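Local coordinates for protein RBSTP2229 gene product (PDB 1T6A) that is of unknown function, a DUF1885-family protein from Geobacillus stearothermophilus with a four-stranded antiparallel sheet and a long N-terminal helix, at residues R64-M69 and T91-K97. Coordinates in Å, arbitrary orientation, origin at the centre of the assembly. Numbering follows the deposited sequence.
Sequences RLYKGM and THGDKGK
A capped helix N-terminus docks by hydrogen bonds on the loop that leads into a sheet strand: 64-67 and the start of strand 68-76 meet the N-terminal end of helix 92-109, with the CA atoms of Y66 and D94 5.5 Å apart. T91 is the N-cap (chi1 p) and forms a capping box with D94 (chi1 m): D94 N donates to T91 OG1 at 3.0 Å, and T91 N to D94 OD2 at 3.0 Å. Both box side chains also reach the loop. T91 OG1 donates to L65 O (2.6 Å), while D94 OD2 accepts from K67 N (2.8 Å) and G68 N (3.2 Å). Water 1 adds a bridge from L65 O to the helix, donating to L65 O at 2.7 Å and accepting from G93 N at 2.9 Å. G68 is extended at phi/psi 148/-174, angles that would jam a CB against K67 O. The Y66 side chain (chi1 m) reaches across the start of the helix, its CE1 3.6 Å from G93 CA; a CB on G93 would clash with this ring and with L65 O. Deeper in, M69 CE, a selenomethionine methyl, rests 3.8 Å from D94 O and 4.2 Å from K97 CB. D94 OD1 is also hydrogen-bonded to Y48 OH of strand 48-53. One buried carboxylate thus gathers backbone NH groups from both segments, joining helix cap to strand entry without a salt bridge between the two segments.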
ATOM      1  N   ARG A  64      12.684   2.056  11.738  1.00 44.10           N
ATOM      2  CA  ARG A  64      12.483   2.648  13.068  1.00 44.24           C
ATOM      3  C   ARG A  64      11.072   3.225  13.267  1.00 42.54           C
ATOM      4  O   ARG A  64      10.624   3.410  14.403  1.00 42.78           O
ATOM      5  CB  ARG A  64      13.543   3.741  13.327  1.00 45.19           C
ATOM      6  CG  ARG A  64      13.288   5.098  12.629  1.00 48.85           C
ATOM      7  CD  ARG A  64      14.519   6.060  12.533  1.00 52.91           C
ATOM      8  NE  ARG A  64      14.447   6.955  11.357  1.00 56.31           N
ATOM      9  CZ  ARG A  64      14.616   6.564  10.083  1.00 59.27           C
ATOM     10  NH1 ARG A  64      14.885   5.292   9.794  1.00 60.65           N
ATOM     11  NH2 ARG A  64      14.510   7.447   9.082  1.00 60.40           N
ATOM     12  N   LEU A  65      10.371   3.501  12.172  1.00 40.12           N
ATOM     13  CA  LEU A  65       9.093   4.216  12.245  1.00 38.66           C
ATOM     14  C   LEU A  65       7.872   3.338  12.515  1.00 37.25           C
ATOM     15  O   LEU A  65       6.793   3.856  12.817  1.00 36.50           O
ATOM     16  CB  LEU A  65       8.887   5.036  10.975  1.00 38.69           C
ATOM     17  CG  LEU A  65       9.964   6.108  10.754  1.00 38.95           C
ATOM     18  CD1 LEU A  65       9.706   6.860   9.500  1.00 39.71           C
ATOM     19  CD2 LEU A  65      10.015   7.059  11.932  1.00 40.98           C
ATOM     20  N   TYR A  66       8.055   2.023  12.426  1.00 36.01           N
ATOM     21  CA  TYR A  66       6.983   1.055  12.618  1.00 35.14           C
ATOM     22  C   TYR A  66       7.472  -0.101  13.493  1.00 35.73           C
ATOM     23  O   TYR A  66       8.432  -0.780  13.137  1.00 35.31           O
ATOM     24  CB  TYR A  66       6.527   0.502  11.259  1.00 34.57           C
ATOM     25  CG  TYR A  66       6.051   1.566  10.292  1.00 32.92           C
ATOM     26  CD1 TYR A  66       4.806   2.162  10.453  1.00 32.07           C
ATOM     27  CD2 TYR A  66       6.859   2.008   9.249  1.00 31.03           C
ATOM     28  CE1 TYR A  66       4.365   3.140   9.607  1.00 30.58           C
ATOM     29  CE2 TYR A  66       6.415   3.001   8.369  1.00 32.25           C
ATOM     30  CZ  TYR A  66       5.168   3.563   8.563  1.00 30.49           C
ATOM     31  OH  TYR A  66       4.703   4.536   7.734  1.00 31.52           O
ATOM     32  N   LYS A  67       6.817  -0.325  14.630  1.00 35.82           N
ATOM     33  CA  LYS A  67       7.151  -1.466  15.480  1.00 36.31           C
ATOM     34  C   LYS A  67       6.404  -2.724  15.063  1.00 35.09           C
ATOM     35  O   LYS A  67       7.024  -3.752  14.774  1.00 35.10           O
ATOM     36  CB  LYS A  67       6.859  -1.167  16.938  1.00 37.29           C
ATOM     37  CG  LYS A  67       7.314  -2.296  17.860  1.00 41.92           C
ATOM     38  CD  LYS A  67       7.498  -1.819  19.309  1.00 46.91           C
ATOM     39  CE  LYS A  67       7.771  -2.989  20.250  1.00 49.01           C
ATOM     40  NZ  LYS A  67       6.906  -2.908  21.456  1.00 52.57           N
ATOM     41  N   GLY A  68       5.077  -2.640  15.047  1.00 33.53           N
ATOM     42  CA  GLY A  68       4.238  -3.747  14.656  1.00 33.03           C
ATOM     43  C   GLY A  68       2.890  -3.808  15.366  1.00 31.95           C
ATOM     44  O   GLY A  68       2.502  -2.910  16.124  1.00 31.20           O
HETATM   45  N   MSE A  69       2.175  -4.891  15.099  1.00 30.54           N
HETATM   46  CA  MSE A  69       0.909  -5.167  15.759  1.00 30.29           C
HETATM   47  C   MSE A  69       0.590  -6.662  15.666  1.00 29.41           C
HETATM   48  O   MSE A  69       1.272  -7.409  14.956  1.00 28.18           O
HETATM   49  CB  MSE A  69      -0.218  -4.346  15.099  1.00 30.94           C
HETATM   50  CG  MSE A  69      -0.605  -4.802  13.701  1.00 32.07           C
HETATM   51 SE   MSE A  69      -1.734  -3.526  12.703  0.84 38.92          SE
HETATM   52  CE  MSE A  69      -0.358  -2.185  12.269  1.00 37.38           C
ATOM     53  N   THR A  91       4.278   2.844  17.393  1.00 36.80           N
ATOM     54  CA  THR A  91       4.545   4.197  16.927  1.00 35.25           C
ATOM     55  C   THR A  91       3.300   4.911  16.418  1.00 34.09           C
ATOM     56  O   THR A  91       2.259   4.301  16.197  1.00 33.54           O
ATOM     57  CB  THR A  91       5.572   4.165  15.784  1.00 35.29           C
ATOM     58  OG1 THR A  91       5.033   3.435  14.680  1.00 34.18           O
ATOM     59  CG2 THR A  91       6.820   3.391  16.177  1.00 35.20           C
ATOM     60  N   HIS A  92       3.452   6.213  16.218  1.00 33.01           N
ATOM     61  CA  HIS A  92       2.509   7.042  15.488  1.00 32.59           C
ATOM     62  C   HIS A  92       2.120   6.350  14.190  1.00 31.81           C
ATOM     63  O   HIS A  92       0.945   6.264  13.868  1.00 30.92           O
ATOM     64  CB  HIS A  92       3.139   8.427  15.233  1.00 32.89           C
ATOM     65  CG  HIS A  92       2.348   9.316  14.322  1.00 33.50           C
ATOM     66  ND1 HIS A  92       1.260  10.047  14.747  1.00 35.59           N
ATOM     67  CD2 HIS A  92       2.502   9.607  13.008  1.00 34.59           C
ATOM     68  CE1 HIS A  92       0.766  10.737  13.732  1.00 34.49           C
ATOM     69  NE2 HIS A  92       1.508  10.498  12.668  1.00 35.01           N
ATOM     70  N   GLY A  93       3.118   5.829  13.473  1.00 30.98           N
ATOM     71  CA  GLY A  93       2.895   5.157  12.209  1.00 30.43           C
ATOM     72  C   GLY A  93       2.031   3.912  12.331  1.00 29.65           C
ATOM     73  O   GLY A  93       1.101   3.729  11.553  1.00 29.05           O
ATOM     74  N   ASP A  94       2.342   3.067  13.309  1.00 29.55           N
ATOM     75  CA  ASP A  94       1.594   1.842  13.571  1.00 29.08           C
ATOM     76  C   ASP A  94       0.123   2.134  13.835  1.00 29.14           C
ATOM     77  O   ASP A  94      -0.726   1.398  13.374  1.00 29.08           O
ATOM     78  CB  ASP A  94       2.124   1.124  14.816  1.00 29.45           C
ATOM     79  CG  ASP A  94       3.489   0.488  14.623  1.00 31.18           C
ATOM     80  OD1 ASP A  94       3.826  -0.009  13.518  1.00 29.94           O
ATOM     81  OD2 ASP A  94       4.280   0.411  15.586  1.00 34.53           O
ATOM     82  N   LYS A  95      -0.170   3.188  14.598  1.00 29.06           N
ATOM     83  CA  LYS A  95      -1.539   3.516  14.943  1.00 30.21           C
ATOM     84  C   LYS A  95      -2.330   3.835  13.677  1.00 29.35           C
ATOM     85  O   LYS A  95      -3.433   3.337  13.489  1.00 29.34           O
ATOM     86  CB  LYS A  95      -1.615   4.710  15.901  1.00 30.85           C
ATOM     87  CG  LYS A  95      -1.121   4.408  17.322  1.00 36.32           C
ATOM     88  CD  LYS A  95      -1.157   5.685  18.197  1.00 41.83           C
ATOM     89  CE  LYS A  95      -0.382   5.549  19.497  1.00 43.70           C
ATOM     90  NZ  LYS A  95       0.959   4.923  19.293  1.00 48.47           N
ATOM     91  N   GLY A  96      -1.760   4.683  12.829  1.00 28.04           N
ATOM     92  CA  GLY A  96      -2.360   5.020  11.560  1.00 27.42           C
ATOM     93  C   GLY A  96      -2.578   3.809  10.674  1.00 27.15           C
ATOM     94  O   GLY A  96      -3.659   3.646  10.107  1.00 26.67           O
ATOM     95  N   LYS A  97      -1.579   2.937  10.568  1.00 26.56           N
ATOM     96  CA  LYS A  97      -1.733   1.761   9.729  1.00 27.02           C
ATOM     97  C   LYS A  97      -2.810   0.829  10.270  1.00 26.78           C
ATOM     98  O   LYS A  97      -3.605   0.298   9.498  1.00 26.43           O
ATOM     99  CB  LYS A  97      -0.419   1.016   9.554  1.00 27.59           C
ATOM    100  CG  LYS A  97       0.647   1.819   8.834  1.00 29.90           C
ATOM    101  CD  LYS A  97       0.269   2.065   7.385  1.00 33.84           C
ATOM    102  CE  LYS A  97       1.369   2.800   6.675  1.00 34.61           C
ATOM    103  NZ  LYS A  97       1.247   4.210   6.902  1.00 37.74           N
TER
HETATM  104  O   HOH W   1       5.932   6.338  13.303  1.00 29.89           O